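Lys-gingipain W83 (Porphyromonas gingivalis, PDB 3KM5) cleaves proteins after lysine as a secreted cysteine protease, possibly a virulence factor, and carries adhesin domains haemolytic in vitro, of which this chain is one, K2. Local coordinates at residues A[65-71]-A[155-161]; A[111-115]-A[145-150]. All coordinates share one frame. Numbering follows the deposited sequence.

Contact 1. Residues A[65-71]-A[155-161]; sequences PDNYLIS and YVAFRHY. With CA (calcium ion), chain C.
65-71 and 155-161 illustrate paired strands bearing a salt bridge on one face, a metal ligand on the other. Both are extended and run antiparallel (154° between axes, 4.5 Å at closest approach). N67 pairs with H160 and L69 with F158 as hydrogen-bonded pairs: N67 N to H160 O 3.0 Å, H160 N to N67 O 2.9 Å, and 2.8 Å for both L69 N to F158 O and F158 N to L69 O. Y68-R159 and I70-A157 are non-hydrogen-bonded pairs. Beyond them S71 N reaches V156 O (2.9 Å), while S71 OG, with chi1 p, accepts from V156 N (3.0 Å).

On the face of D66, Y68 and R159, the arginine is extended, all chi angles near t. Its CG lies 4.0 Å from the centroid of the Y68 ring (chi1 m), a CH-pi contact, and its end meets D66 (chi1 t) in a two-pronged salt bridge, R159 NE to D66 OD1 2.7 Å and R159 NH2 to D66 OD2 3.1 Å. I70 CG1 packs on A157 CB at 4.0 Å.

On the other face, P65 CG sits 3.8 Å from the centroid of the H160 ring (chi1 t), and F158 (chi1 m) meets Y82 edge-to-face. N67 (chi1 m) sends ND2 to S55; its OD1, 2.4 Å from calcium, joins D25, D27, D29, Q31 and a water in a site beside one sheet of the adhesin jelly roll.

Contact 2. Residues A[111-115]-A[145-150]; sequences VVFEE and RTVDLP
Two strands need not share backbone hydrogen bonds to be joined; side chains can bridge the gap between sheets, as they do between 111-115 and 145-150. The strand axes of 113-115 and 145-148 stay 9.1 Å apart at closest and run at 144°, with F113 and V147 nearest in register (CA-CA 6.9 Å). The backbone turns a corner at V112 (phi/psi -113/-16), and V112 and F113 both face V97 in a classic beta bulge.

Apolar packing comes first: V112 (chi1 m) places CG2 3.8 Å from V147 CG1 and CG1 3.8 Å from P150 CD, while F113 (chi1 t) rests CB 3.9 Å from V147 CG1 (V147 chi1 t).

The charged part is a salt bridge. R145, m at chi1 and chi2, offers NE to E115 OE2 at 2.9 Å and NH2 to E115 OE1 at 3.1 Å; E115 (chi1 p) hydrogen-bonds Y95 OH through OE2.

V112 and F113 lie on strand 109-115, alongside 95-100, and V147 on 143-148, alongside 79-86, whose Y82 touches both F113 and R145.

Together the contacts illustrate packing within and between sheets. Contact 1 joins adjacent strands in the interior of one sheet; contact 2 spans from one of that sheet's two outermost strands, 109-115, to strand 143-148 of the other. Their centres are about 13 Å apart, and the chain passes from 143-148 through a short connection into 155-161. They meet at two points: Y161 OH lies 2.6 Å from E114 OE2, a probable hydrogen bond, and V156 CG2 packs 4.0 Å from L149 CD1. Calcium belongs to contact 1 alone, through N67; the side chain of L69 is about 12 Å from the second calcium ion. Contact 2 is structural packing near the surface, away from both metal sites.

Contact 1. Residues A[65-71]-A[155-161]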
ATOM      1  N   PRO A  65       3.625 -11.804   3.843  1.00 11.91           N
ATOM      2  CA  PRO A  65       4.444 -10.640   3.533  1.00 10.22           C
ATOM      3  C   PRO A  65       5.081  -9.921   4.715  1.00  9.40           C
ATOM      4  O   PRO A  65       4.586  -9.958   5.841  1.00 10.74           O
ATOM      5  CB  PRO A  65       3.432  -9.683   2.880  1.00 10.31           C
ATOM      6  CG  PRO A  65       2.111 -10.095   3.468  1.00 12.42           C
ATOM      7  CD  PRO A  65       2.217 -11.571   3.488  1.00 11.03           C
ATOM      8  N   ASP A  66       6.191  -9.277   4.430  1.00  8.63           N
ATOM      9  CA  ASP A  66       6.757  -8.215   5.258  1.00  9.02           C
ATOM     10  C   ASP A  66       7.420  -7.226   4.306  1.00 10.92           C
ATOM     11  O   ASP A  66       8.639  -7.246   4.090  1.00  9.32           O
ATOM     12  CB  ASP A  66       7.704  -8.768   6.330  1.00 10.59           C
ATOM     13  CG  ASP A  66       8.154  -7.688   7.321  1.00 13.12           C
ATOM     14  OD1 ASP A  66       7.682  -6.550   7.203  1.00 10.96           O
ATOM     15  OD2 ASP A  66       9.051  -7.936   8.165  1.00 16.20           O
ATOM     16  N   ASN A  67       6.563  -6.425   3.685  1.00  8.08           N
ATOM     17  CA  ASN A  67       6.943  -5.599   2.563  1.00  7.25           C
ATOM     18  C   ASN A  67       6.876  -4.130   2.949  1.00  6.88           C
ATOM     19  O   ASN A  67       5.846  -3.644   3.436  1.00  8.33           O
ATOM     20  CB  ASN A  67       5.993  -5.813   1.367  1.00  8.21           C
ATOM     21  CG  ASN A  67       5.921  -7.239   0.894  1.00  7.98           C
ATOM     22  OD1 ASN A  67       6.885  -7.982   1.001  1.00  8.23           O
ATOM     23  ND2 ASN A  67       4.796  -7.594   0.276  1.00  7.69           N
ATOM     24  N   TYR A  68       7.983  -3.403   2.760  1.00  8.50           N
ATOM     25  CA  TYR A  68       8.042  -1.957   3.034  1.00  6.82           C
ATOM     26  C   TYR A  68       8.012  -1.123   1.761  1.00  8.34           C
ATOM     27  O   TYR A  68       8.746  -1.381   0.814  1.00  8.20           O
ATOM     28  CB  TYR A  68       9.344  -1.612   3.791  1.00  9.49           C
ATOM     29  CG  TYR A  68       9.538  -2.165   5.192  1.00  9.69           C
ATOM     30  CD1 TYR A  68       9.597  -1.307   6.300  1.00  9.96           C
ATOM     31  CD2 TYR A  68       9.774  -3.484   5.380  1.00 10.85           C
ATOM     32  CE1 TYR A  68       9.839  -1.781   7.564  1.00 10.28           C
ATOM     33  CE2 TYR A  68      10.017  -3.977   6.668  1.00  7.39           C
ATOM     34  CZ  TYR A  68      10.049  -3.115   7.729  1.00  9.34           C
ATOM     35  OH  TYR A  68      10.303  -3.650   8.995  1.00 11.00           O
ATOM     36  N   LEU A  69       7.208  -0.099   1.821  1.00  7.65           N
ATOM     37  CA  LEU A  69       7.131   0.937   0.791  1.00  7.06           C
ATOM     38  C   LEU A  69       7.580   2.241   1.453  1.00  8.92           C
ATOM     39  O   LEU A  69       6.909   2.722   2.370  1.00  8.89           O
ATOM     40  CB  LEU A  69       5.703   1.048   0.272  1.00  7.73           C
ATOM     41  CG  LEU A  69       5.420   2.201  -0.700  1.00  7.00           C
ATOM     42  CD1 LEU A  69       6.138   1.950  -1.979  1.00 10.74           C
ATOM     43  CD2 LEU A  69       3.963   2.265  -0.965  1.00  9.36           C
ATOM     44  N   ILE A  70       8.688   2.809   0.987  1.00  7.10           N
ATOM     45  CA  ILE A  70       9.375   3.914   1.655  1.00  8.76           C
ATOM     46  C   ILE A  70       9.439   5.177   0.795  1.00  9.20           C
ATOM     47  O   ILE A  70       9.875   5.157  -0.363  1.00  9.35           O
ATOM     48  CB  ILE A  70      10.819   3.484   2.056  1.00  8.77           C
ATOM     49  CG1 ILE A  70      10.759   2.232   2.925  1.00  8.39           C
ATOM     50  CG2 ILE A  70      11.577   4.585   2.804  1.00 10.22           C
ATOM     51  CD1 ILE A  70      12.130   1.535   3.196  1.00 11.00           C
ATOM     52  N   SER A  71       8.968   6.276   1.369  1.00  8.17           N
ATOM     53  CA  SER A  71       8.915   7.554   0.656  1.00  7.94           C
ATOM     54  C   SER A  71      10.308   8.107   0.395  1.00  8.74           C
ATOM     55  O   SER A  71      11.304   7.675   0.936  1.00 10.97           O
ATOM     56  CB  SER A  71       8.140   8.591   1.461  1.00 10.16           C
ATOM     57  OG  SER A  71       8.849   8.989   2.637  1.00  8.87           O
ATOM     58  N   TYR A 155      11.451   9.947   6.592  1.00 10.64           N
ATOM     59  CA  TYR A 155      10.862   8.984   5.662  1.00  9.34           C
ATOM     60  C   TYR A 155       9.642   8.383   6.294  1.00 10.20           C
ATOM     61  O   TYR A 155       9.619   8.128   7.498  1.00 10.26           O
ATOM     62  CB  TYR A 155      11.855   7.867   5.304  1.00 10.77           C
ATOM     63  CG  TYR A 155      13.174   8.327   4.709  1.00 10.09           C
ATOM     64  CD1 TYR A 155      13.275   8.677   3.361  1.00 11.65           C
ATOM     65  CD2 TYR A 155      14.321   8.415   5.487  1.00 12.12           C
ATOM     66  CE1 TYR A 155      14.471   9.075   2.809  1.00 12.01           C
ATOM     67  CE2 TYR A 155      15.535   8.835   4.932  1.00 13.13           C
ATOM     68  CZ  TYR A 155      15.599   9.165   3.604  1.00 12.78           C
ATOM     69  OH  TYR A 155      16.837   9.559   3.106  1.00 15.29           O
ATOM     70  N   VAL A 156       8.642   8.140   5.458  1.00 10.15           N
ATOM     71  CA  VAL A 156       7.415   7.479   5.858  1.00  8.42           C
ATOM     72  C   VAL A 156       7.357   6.150   5.101  1.00 10.47           C
ATOM     73  O   VAL A 156       7.577   6.111   3.894  1.00 10.79           O
ATOM     74  CB  VAL A 156       6.202   8.356   5.540  1.00  9.31           C
ATOM     75  CG1 VAL A 156       4.880   7.573   5.795  1.00  9.65           C
ATOM     76  CG2 VAL A 156       6.228   9.655   6.354  1.00 10.59           C
ATOM     77  N   ALA A 157       7.079   5.074   5.815  1.00  9.40           N
ATOM     78  CA  ALA A 157       6.958   3.759   5.215  1.00  9.36           C
ATOM     79  C   ALA A 157       5.582   3.179   5.470  1.00  8.18           C
ATOM     80  O   ALA A 157       4.995   3.399   6.531  1.00  8.69           O
ATOM     81  CB  ALA A 157       8.010   2.801   5.820  1.00 11.60           C
ATOM     82  N   PHE A 158       5.075   2.427   4.501  1.00  8.12           N
ATOM     83  CA  PHE A 158       3.895   1.581   4.670  1.00  6.61           C
ATOM     84  C   PHE A 158       4.398   0.147   4.633  1.00  9.44           C
ATOM     85  O   PHE A 158       5.131  -0.269   3.711  1.00  9.56           O
ATOM     86  CB  PHE A 158       2.886   1.834   3.538  1.00  9.08           C
ATOM     87  CG  PHE A 158       2.322   3.186   3.554  1.00  7.84           C
ATOM     88  CD1 PHE A 158       1.085   3.423   4.151  1.00  9.63           C
ATOM     89  CD2 PHE A 158       2.978   4.231   2.947  1.00 10.06           C
ATOM     90  CE1 PHE A 158       0.542   4.697   4.187  1.00 10.51           C
ATOM     91  CE2 PHE A 158       2.443   5.506   2.970  1.00 11.05           C
ATOM     92  CZ  PHE A 158       1.201   5.742   3.584  1.00 10.33           C
ATOM     93  N   ARG A 159       4.011  -0.623   5.645  1.00  9.44           N
ATOM     94  CA  ARG A 159       4.534  -1.966   5.852  1.00  8.72           C
ATOM     95  C   ARG A 159       3.369  -2.929   5.871  1.00  7.95           C
ATOM     96  O   ARG A 159       2.534  -2.857   6.762  1.00  7.71           O
ATOM     97  CB  ARG A 159       5.327  -2.039   7.154  1.00  9.58           C
ATOM     98  CG  ARG A 159       6.008  -3.385   7.376  1.00 10.71           C
ATOM     99  CD  ARG A 159       6.602  -3.397   8.755  1.00  9.61           C
ATOM    100  NE  ARG A 159       7.227  -4.661   9.115  1.00  9.77           N
ATOM    101  CZ  ARG A 159       7.699  -4.959  10.322  1.00 11.69           C
ATOM    102  NH1 ARG A 159       7.606  -4.078  11.325  1.00 13.50           N
ATOM    103  NH2 ARG A 159       8.253  -6.140  10.522  1.00 13.11           N
ATOM    104  N   HIS A 160       3.291  -3.810   4.882  1.00  7.82           N
ATOM    105  CA  HIS A 160       2.277  -4.856   4.829  1.00  7.50           C
ATOM    106  C   HIS A 160       2.906  -6.079   5.478  1.00  8.77           C
ATOM    107  O   HIS A 160       3.890  -6.640   4.968  1.00  8.33           O
ATOM    108  CB  HIS A 160       1.884  -5.119   3.352  1.00  8.78           C
ATOM    109  CG  HIS A 160       0.837  -6.171   3.132  1.00  8.28           C
ATOM    110  ND1 HIS A 160       0.762  -6.870   1.946  1.00  9.25           N
ATOM    111  CD2 HIS A 160      -0.208  -6.602   3.897  1.00  7.81           C
ATOM    112  CE1 HIS A 160      -0.309  -7.641   1.962  1.00  8.83           C
ATOM    113  NE2 HIS A 160      -0.900  -7.516   3.140  1.00  7.30           N
ATOM    114  N   TYR A 161       2.361  -6.495   6.614  1.00  9.76           N
ATOM    115  CA  TYR A 161       2.998  -7.537   7.395  1.00 11.61           C
ATOM    116  C   TYR A 161       2.037  -8.108   8.393  1.00  8.03           C
ATOM    117  O   TYR A 161       0.932  -7.620   8.536  1.00 10.50           O
ATOM    118  CB  TYR A 161       4.256  -6.991   8.088  1.00  9.62           C
ATOM    119  CG  TYR A 161       4.074  -6.297   9.420  1.00 10.62           C
ATOM    120  CD1 TYR A 161       4.755  -6.755  10.535  1.00  9.69           C
ATOM    121  CD2 TYR A 161       3.257  -5.185   9.568  1.00  8.33           C
ATOM    122  CE1 TYR A 161       4.601  -6.161  11.748  1.00 13.51           C
ATOM    123  CE2 TYR A 161       3.127  -4.580  10.770  1.00  9.06           C
ATOM    124  CZ  TYR A 161       3.791  -5.070  11.869  1.00 13.15           C
ATOM    125  OH  TYR A 161       3.678  -4.468  13.122  1.00 13.28           O
TER
HETATM  126 CA    CA C2011       7.667 -10.147   0.239  1.00  9.01          CA
HETATM  127  O   HOH W   1       5.402 -11.047   0.434  1.00 10.00           O

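Contact 2. Residues A[111-115]-A[145-150]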
ATOM      1  N   VAL A 111       6.794   2.213  14.311  1.00 12.87           N
ATOM      2  CA  VAL A 111       5.365   2.239  13.978  1.00 13.12           C
ATOM      3  C   VAL A 111       4.732   3.465  14.611  1.00 12.43           C
ATOM      4  O   VAL A 111       4.971   3.747  15.804  1.00 16.07           O
ATOM      5  CB  VAL A 111       4.637   0.972  14.521  1.00 15.17           C
ATOM      6  CG1 VAL A 111       3.151   1.037  14.245  1.00 14.94           C
ATOM      7  CG2 VAL A 111       5.179  -0.299  13.914  1.00 16.04           C
ATOM      8  N   VAL A 112       3.976   4.230  13.829  1.00 11.37           N
ATOM      9  CA  VAL A 112       3.182   5.316  14.350  1.00 12.78           C
ATOM     10  C   VAL A 112       1.672   5.051  14.231  1.00 11.71           C
ATOM     11  O   VAL A 112       0.890   5.767  14.853  1.00 13.99           O
ATOM     12  CB  VAL A 112       3.519   6.675  13.660  1.00 13.63           C
ATOM     13  CG1 VAL A 112       4.966   7.037  13.911  1.00 16.31           C
ATOM     14  CG2 VAL A 112       3.239   6.703  12.193  1.00 14.70           C
ATOM     15  N   PHE A 113       1.260   4.086  13.408  1.00 11.86           N
ATOM     16  CA  PHE A 113      -0.147   3.699  13.245  1.00 10.98           C
ATOM     17  C   PHE A 113      -0.172   2.303  12.665  1.00 12.48           C
ATOM     18  O   PHE A 113       0.622   2.025  11.788  1.00 11.58           O
ATOM     19  CB  PHE A 113      -0.896   4.648  12.287  1.00 12.04           C
ATOM     20  CG  PHE A 113      -2.249   4.117  11.873  1.00 11.88           C
ATOM     21  CD1 PHE A 113      -3.243   3.953  12.818  1.00 13.53           C
ATOM     22  CD2 PHE A 113      -2.482   3.683  10.568  1.00 17.57           C
ATOM     23  CE1 PHE A 113      -4.474   3.370  12.466  1.00 14.71           C
ATOM     24  CE2 PHE A 113      -3.716   3.165  10.207  1.00 23.15           C
ATOM     25  CZ  PHE A 113      -4.698   3.011  11.149  1.00 14.60           C
ATOM     26  N   GLU A 114      -1.068   1.429  13.116  1.00  8.77           N
ATOM     27  CA  GLU A 114      -1.279   0.183  12.377  1.00  9.38           C
ATOM     28  C   GLU A 114      -2.670  -0.352  12.657  1.00  8.33           C
ATOM     29  O   GLU A 114      -3.280   0.008  13.668  1.00 10.00           O
ATOM     30  CB  GLU A 114      -0.170  -0.858  12.605  1.00 15.51           C
ATOM     31  CG  GLU A 114      -0.051  -1.381  13.980  1.00 14.36           C
ATOM     32  CD  GLU A 114       1.116  -2.382  14.178  1.00 12.71           C
ATOM     33  OE1 GLU A 114       1.755  -2.299  15.237  1.00 11.64           O
ATOM     34  OE2 GLU A 114       1.369  -3.264  13.318  1.00 13.55           O
ATOM     35  N   GLU A 115      -3.185  -1.162  11.737  1.00  8.10           N
ATOM     36  CA  GLU A 115      -4.519  -1.685  11.823  1.00  8.52           C
ATOM     37  C   GLU A 115      -4.689  -2.909  10.944  1.00  9.46           C
ATOM     38  O   GLU A 115      -3.854  -3.229  10.113  1.00  8.83           O
ATOM     39  CB  GLU A 115      -5.571  -0.640  11.455  1.00 11.39           C
ATOM     40  CG  GLU A 115      -5.567  -0.320   9.989  1.00 11.59           C
ATOM     41  CD  GLU A 115      -6.662   0.655   9.571  1.00 14.96           C
ATOM     42  OE1 GLU A 115      -7.693   0.739  10.267  1.00 15.11           O
ATOM     43  OE2 GLU A 115      -6.463   1.393   8.592  1.00 12.69           O
ATOM     44  N   ARG A 145      -7.546   7.548   5.772  1.00 10.61           N
ATOM     45  CA  ARG A 145      -6.821   7.634   7.036  1.00  8.43           C
ATOM     46  C   ARG A 145      -5.969   8.867   7.076  1.00  9.03           C
ATOM     47  O   ARG A 145      -5.472   9.262   6.040  1.00  9.52           O
ATOM     48  CB  ARG A 145      -5.905   6.406   7.199  1.00  9.49           C
ATOM     49  CG  ARG A 145      -6.641   5.086   7.375  1.00  9.83           C
ATOM     50  CD  ARG A 145      -7.344   4.991   8.706  1.00  9.71           C
ATOM     51  NE  ARG A 145      -8.100   3.748   8.894  1.00  8.56           N
ATOM     52  CZ  ARG A 145      -9.424   3.629   8.832  1.00 10.32           C
ATOM     53  NH1 ARG A 145     -10.215   4.632   8.489  1.00  8.95           N
ATOM     54  NH2 ARG A 145      -9.984   2.452   9.063  1.00 11.40           N
ATOM     55  N   THR A 146      -5.812   9.459   8.252  1.00  8.73           N
ATOM     56  CA  THR A 146      -4.955  10.618   8.479  1.00  8.94           C
ATOM     57  C   THR A 146      -4.120  10.301   9.725  1.00 10.22           C
ATOM     58  O   THR A 146      -4.670  10.079  10.809  1.00 10.63           O
ATOM     59  CB  THR A 146      -5.828  11.886   8.686  1.00 10.29           C
ATOM     60  OG1 THR A 146      -6.652  12.120   7.551  1.00 13.81           O
ATOM     61  CG2 THR A 146      -4.967  13.114   8.918  1.00 13.91           C
ATOM     62  N   VAL A 147      -2.800  10.305   9.548  1.00  9.33           N
ATOM     63  CA  VAL A 147      -1.878   9.846  10.570  1.00  9.38           C
ATOM     64  C   VAL A 147      -0.907  10.969  10.910  1.00 12.09           C
ATOM     65  O   VAL A 147      -0.295  11.576  10.029  1.00 10.51           O
ATOM     66  CB  VAL A 147      -1.116   8.620  10.073  1.00  9.12           C
ATOM     67  CG1 VAL A 147      -0.014   8.211  11.057  1.00 12.03           C
ATOM     68  CG2 VAL A 147      -2.107   7.481   9.887  1.00 12.75           C
ATOM     69  N   ASP A 148      -0.795  11.262  12.194  1.00  9.07           N
ATOM     70  CA  ASP A 148       0.101  12.288  12.698  1.00  9.87           C
ATOM     71  C   ASP A 148       1.561  11.803  12.553  1.00 12.03           C
ATOM     72  O   ASP A 148       1.855  10.661  12.864  1.00 10.81           O
ATOM     73  CB  ASP A 148      -0.151  12.545  14.197  1.00  9.85           C
ATOM     74  CG  ASP A 148      -1.521  13.086  14.525  1.00 10.36           C
ATOM     75  OD1 ASP A 148      -2.263  13.529  13.636  1.00 13.99           O
ATOM     76  OD2 ASP A 148      -1.821  13.095  15.741  1.00 12.20           O
ATOM     77  N   LEU A 149       2.460  12.671  12.067  1.00  9.08           N
ATOM     78  CA  LEU A 149       3.875  12.319  11.945  1.00 11.67           C
ATOM     79  C   LEU A 149       4.705  13.025  13.024  1.00 10.97           C
ATOM     80  O   LEU A 149       4.585  14.245  13.171  1.00 14.04           O
ATOM     81  CB  LEU A 149       4.402  12.649  10.561  1.00 10.58           C
ATOM     82  CG  LEU A 149       3.626  12.030   9.399  1.00  9.92           C
ATOM     83  CD1 LEU A 149       4.140  12.577   8.072  1.00 11.02           C
ATOM     84  CD2 LEU A 149       3.748  10.545   9.434  1.00 11.73           C
ATOM     85  N   PRO A 150       5.476  12.261  13.809  1.00 11.36           N
ATOM     86  CA  PRO A 150       6.304  12.860  14.868  1.00 11.47           C
ATOM     87  C   PRO A 150       7.285  13.855  14.308  1.00 13.85           C
ATOM     88  O   PRO A 150       7.713  13.758  13.157  1.00 12.61           O
ATOM     89  CB  PRO A 150       7.057  11.668  15.449  1.00 16.02           C
ATOM     90  CG  PRO A 150       6.278  10.460  15.055  1.00 19.62           C
ATOM     91  CD  PRO A 150       5.556  10.797  13.805  1.00 13.89           C
TER